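Local coordinates for glucanase (Clostridium thermocellum, PDB 5GXX), which probably hydrolyses internal beta-1,4-glycosidic bonds of cellulose, as a family 9 endoglucanase of the cellulosome, at residues 60-65 against 97-102; 119-122 against 126-129. The protein carries 1 engineered substitution. All blocks are in the same frame, centred on the assembly; numbering follows the deposited sequence.

Contact 1 of 2, residues 60-65 against 97-102; sequences PMAYSA and DYLVAC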
# COMPACT_ATOMS: atom_id res chain seq x y z
N PRO A 60 -36.65 6.70 -19.43
CA PRO A 60 -36.20 6.64 -20.82
C PRO A 60 -36.32 5.25 -21.45
O PRO A 60 -36.41 5.15 -22.67
CB PRO A 60 -34.73 7.08 -20.74
CG PRO A 60 -34.33 6.68 -19.32
CD PRO A 60 -35.54 7.04 -18.52
N MET A 61 -36.34 4.19 -20.65
CA MET A 61 -36.46 2.87 -21.25
C MET A 61 -37.83 2.71 -21.87
O MET A 61 -37.95 2.28 -23.03
CB MET A 61 -36.23 1.74 -20.25
CG MET A 61 -35.91 0.43 -20.94
SD MET A 61 -36.17 -1.07 -19.97
CE MET A 61 -35.12 -0.83 -18.55
N ALA A 62 -38.85 3.10 -21.11
CA ALA A 62 -40.22 2.99 -21.59
C ALA A 62 -40.44 3.98 -22.72
O ALA A 62 -41.09 3.64 -23.70
CB ALA A 62 -41.20 3.21 -20.44
N TYR A 63 -39.85 5.17 -22.64
CA TYR A 63 -40.00 6.17 -23.70
C TYR A 63 -39.48 5.56 -24.99
O TYR A 63 -40.13 5.64 -26.04
CB TYR A 63 -39.24 7.46 -23.38
CG TYR A 63 -38.92 8.28 -24.61
CD1 TYR A 63 -39.84 9.18 -25.12
CD2 TYR A 63 -37.69 8.12 -25.27
CE1 TYR A 63 -39.57 9.93 -26.26
CE2 TYR A 63 -37.41 8.87 -26.43
CZ TYR A 63 -38.36 9.75 -26.91
OH TYR A 63 -38.12 10.51 -28.04
N SER A 64 -38.30 4.95 -24.89
CA SER A 64 -37.63 4.35 -26.05
C SER A 64 -38.50 3.25 -26.64
O SER A 64 -38.71 3.19 -27.85
CB SER A 64 -36.22 3.82 -25.72
OG SER A 64 -35.36 4.85 -25.26
N ALA A 65 -39.00 2.36 -25.79
CA ALA A 65 -39.93 1.33 -26.26
C ALA A 65 -41.18 1.90 -26.93
O ALA A 65 -41.58 1.43 -28.00
CB ALA A 65 -40.33 0.43 -25.09
N ASP A 97 -41.58 -6.81 -22.24
CA ASP A 97 -41.65 -7.90 -21.27
C ASP A 97 -41.12 -7.45 -19.91
O ASP A 97 -41.68 -7.80 -18.87
CB ASP A 97 -40.90 -9.15 -21.77
CG ASP A 97 -41.66 -9.86 -22.87
OD1 ASP A 97 -42.84 -9.55 -23.09
OD2 ASP A 97 -41.07 -10.74 -23.53
N TYR A 98 -40.03 -6.70 -19.93
CA TYR A 98 -39.46 -6.10 -18.72
C TYR A 98 -40.45 -5.14 -18.05
O TYR A 98 -40.60 -5.24 -16.83
CB TYR A 98 -38.09 -5.45 -19.00
CG TYR A 98 -37.60 -4.53 -17.89
CD1 TYR A 98 -37.93 -3.18 -17.89
CD2 TYR A 98 -36.83 -5.01 -16.84
CE1 TYR A 98 -37.49 -2.33 -16.89
CE2 TYR A 98 -36.38 -4.17 -15.83
CZ TYR A 98 -36.72 -2.84 -15.85
OH TYR A 98 -36.30 -1.98 -14.86
N LEU A 99 -41.12 -4.27 -18.80
CA LEU A 99 -42.04 -3.33 -18.17
C LEU A 99 -43.18 -4.08 -17.46
O LEU A 99 -43.56 -3.70 -16.35
CB LEU A 99 -42.63 -2.35 -19.18
CG LEU A 99 -41.61 -1.47 -19.92
CD1 LEU A 99 -42.31 -0.46 -20.82
CD2 LEU A 99 -40.69 -0.77 -18.91
N VAL A 100 -43.68 -5.14 -18.09
CA VAL A 100 -44.65 -6.03 -17.44
C VAL A 100 -44.09 -6.67 -16.17
O VAL A 100 -44.77 -6.71 -15.14
CB VAL A 100 -45.20 -7.09 -18.43
CG1 VAL A 100 -46.06 -8.19 -17.73
CG2 VAL A 100 -46.07 -6.43 -19.47
N ALA A 101 -42.84 -7.14 -16.24
CA ALA A 101 -42.22 -7.80 -15.10
C ALA A 101 -41.98 -6.88 -13.91
O ALA A 101 -41.77 -7.35 -12.79
CB ALA A 101 -40.94 -8.54 -15.51
N CYS A 102 -42.02 -5.57 -14.14
CA CYS A 102 -41.84 -4.57 -13.09
C CYS A 102 -43.08 -4.35 -12.21
O CYS A 102 -42.99 -3.65 -11.20
CB CYS A 102 -41.49 -3.22 -13.69
SG CYS A 102 -39.78 -3.12 -14.28
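Met61 and Tyr98 meet with their side chains crossing at about a right angle, the thioether set obliquely against the phenol ring, SD and CE beside its CD1-CE1 side. The sulfur sits 4.2 Å from the centroid of the Tyr98 ring, 45° off its normal, a Met-aromatic contact with SD leaning toward the CD1 margin. A bend at chi3 of Met61 (-58°) turns the terminal methyl along the same margin, and CE comes to 3.3 Å from CE1 of Tyr98, a tight approach for two carbons. Across the ring plane from the methionine, Cys102 SG lies 3.4 Å from the plane of the Tyr98 ring, offset toward the rim, placing sulfur on both sides of the phenol. Its hydroxyl is hydrogen-bonded to Asn58 OD1, just before the first segment, and this should restrict sliding of the ring along the methionine. The two segments belong to helices 58-75 and 85-101, consecutive in sequence and running in roughly opposite senses here, consistent with a helical hairpin of the (alpha/alpha)6 barrel of family 9 glycosyl hydrolases. One residue further along each helix the contact becomes purely aliphatic: the CD1 branch of Leu99 reaches the small Ala62, 3.9 Å from its CB. Helix 142-158 closes over both partners, with Gln147 and Met148 touching Ala62 and Ala151 touching Leu99. Away from the interface, Ser64 folds back on its own helix, and its OG donates to Pro60 O at 2.8 Å with a C=O...donor angle of 154°. That carbonyl also receives Ser64 N, from the opposite face of its plane, so two donors grip one oxygen, while the serine side chain packs against Cys412, Asp413 and Ala416 of helix 412-429.

Contact 2 of 2, residues 119-122 against 126-129; sequences HKWW and EVIE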
# COMPACT_ATOMS: atom_id res chain seq x y z
N HIS A 119 -21.99 4.44 -12.35
CA HIS A 119 -21.16 5.29 -13.20
C HIS A 119 -19.73 5.42 -12.73
O HIS A 119 -18.84 5.70 -13.52
CB HIS A 119 -21.84 6.66 -13.35
CG HIS A 119 -23.11 6.59 -14.13
ND1 HIS A 119 -23.83 7.71 -14.47
CD2 HIS A 119 -23.77 5.53 -14.66
CE1 HIS A 119 -24.90 7.34 -15.17
NE2 HIS A 119 -24.88 6.03 -15.30
N LYS A 120 -19.50 5.16 -11.44
CA LYS A 120 -18.15 5.30 -10.91
C LYS A 120 -17.20 4.21 -11.44
O LYS A 120 -15.98 4.38 -11.43
CB LYS A 120 -18.22 5.27 -9.39
CG LYS A 120 -17.02 5.85 -8.69
CD LYS A 120 -17.28 5.84 -7.18
CE LYS A 120 -15.98 5.80 -6.38
NZ LYS A 120 -14.96 6.75 -6.91
N TRP A 121 -17.77 3.12 -11.94
CA TRP A 121 -16.99 1.96 -12.37
C TRP A 121 -17.09 1.81 -13.88
O TRP A 121 -18.16 1.99 -14.46
CB TRP A 121 -17.52 0.70 -11.68
CG TRP A 121 -16.85 -0.59 -12.08
CD1 TRP A 121 -15.63 -1.05 -11.67
CD2 TRP A 121 -17.37 -1.57 -12.98
NE1 TRP A 121 -15.36 -2.27 -12.25
CE2 TRP A 121 -16.41 -2.61 -13.06
CE3 TRP A 121 -18.55 -1.67 -13.73
CZ2 TRP A 121 -16.60 -3.75 -13.86
CZ3 TRP A 121 -18.74 -2.80 -14.51
CH2 TRP A 121 -17.77 -3.83 -14.57
N TRP A 122 -15.97 1.44 -14.50
CA TRP A 122 -15.84 1.30 -15.95
C TRP A 122 -15.46 -0.16 -16.23
O TRP A 122 -14.36 -0.60 -15.89
CB TRP A 122 -14.78 2.27 -16.52
CG TRP A 122 -14.91 2.42 -18.01
CD1 TRP A 122 -14.26 1.69 -18.97
CD2 TRP A 122 -15.79 3.31 -18.71
NE1 TRP A 122 -14.65 2.10 -20.23
CE2 TRP A 122 -15.60 3.09 -20.10
CE3 TRP A 122 -16.71 4.29 -18.31
CZ2 TRP A 122 -16.29 3.82 -21.08
CZ3 TRP A 122 -17.40 5.00 -19.28
CH2 TRP A 122 -17.21 4.74 -20.64
N GLU A 126 -21.09 -8.12 -18.01
CA GLU A 126 -21.11 -9.50 -17.53
C GLU A 126 -20.33 -9.73 -16.24
O GLU A 126 -20.49 -10.77 -15.60
CB GLU A 126 -20.57 -10.43 -18.61
CG GLU A 126 -21.40 -10.54 -19.90
CD GLU A 126 -21.22 -9.39 -20.87
OE1 GLU A 126 -20.33 -8.51 -20.67
OE2 GLU A 126 -22.01 -9.35 -21.85
N VAL A 127 -19.47 -8.78 -15.87
CA VAL A 127 -18.66 -8.94 -14.66
C VAL A 127 -19.00 -7.94 -13.56
O VAL A 127 -18.37 -7.96 -12.50
CB VAL A 127 -17.14 -8.92 -14.98
CG1 VAL A 127 -16.78 -10.12 -15.88
CG2 VAL A 127 -16.73 -7.61 -15.62
N ILE A 128 -20.01 -7.09 -13.75
CA ILE A 128 -20.31 -6.02 -12.78
C ILE A 128 -20.69 -6.53 -11.38
O ILE A 128 -20.46 -5.84 -10.38
CB ILE A 128 -21.35 -4.99 -13.30
CG1 ILE A 128 -21.31 -3.70 -12.47
CG2 ILE A 128 -22.75 -5.59 -13.31
CD1 ILE A 128 -22.09 -2.55 -13.09
N GLU A 129 -21.27 -7.72 -11.29
CA GLU A 129 -21.66 -8.27 -9.99
C GLU A 129 -20.47 -8.65 -9.11
O GLU A 129 -20.63 -8.79 -7.90
CB GLU A 129 -22.63 -9.44 -10.15
CG GLU A 129 -23.95 -9.01 -10.78
CD GLU A 129 -24.90 -10.16 -11.05
OE1 GLU A 129 -24.44 -11.31 -11.23
OE2 GLU A 129 -26.12 -9.91 -11.11
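Trp121 drives the six-membered end of its indole against Ile128, and this is where the contact is closest. CZ3 of Trp121 stands 3.4 Å from Ile128 CG1, and the isoleucine carries on along the ring with CD1 3.7 Å from Trp121 CE3. Both side chains extend to make the meeting: with chi1 at 177° the indole is held away from its own backbone nitrogen, and Ile128, similarly extended, lays CB, CG1 and CD1 obliquely by the ring. Val127 touches more lightly. Its CG2 stands at the ring edge, near the indole plane, 4.1 Å from Trp121 CH2. No hydrogen bond joins the two segments, and what passes between them is apolar packing; the polar end of the indole looks elsewhere: Trp121 NE1 is hydrogen-bonded to Ile543 O. The more open side belongs to Glu126 and Glu129, which leave their backbone in directions away from the tryptophan and are partly exposed. Even so both carboxylates are held, Glu126 by a salt bridge to Arg35 and Glu129 by a hydrogen bond from Asn41 N. Ile543, which Val127 also touches, lies in the loop between strands 527-534 and 549-557 of the beta-rich module, so the tryptophan sits at a junction of catalytic and beta modules, consistent with family 9 endoglucanases whose catalytic barrel packs against a cellulose-binding-type beta-sandwich.

Both contacts are buried and hydrophobic, and neither has a hydrogen bond across it, yet they sit differently in the fold. Contact 1 joins two long, consecutive helices well inside the catalytic region, and sulfur and aromatic groups share the work with small aliphatic ones. Contact 2 is a local closure between residues just after helix 115-120 and those around the beginning of the short helix 128-131, in which one indole meets branched aliphatic chains and its N-H is spent on the beta-rich module. They hold no element in common. Their centres lie 22 Å apart and their nearest atoms about 10 Å, so the two packing sites do not touch.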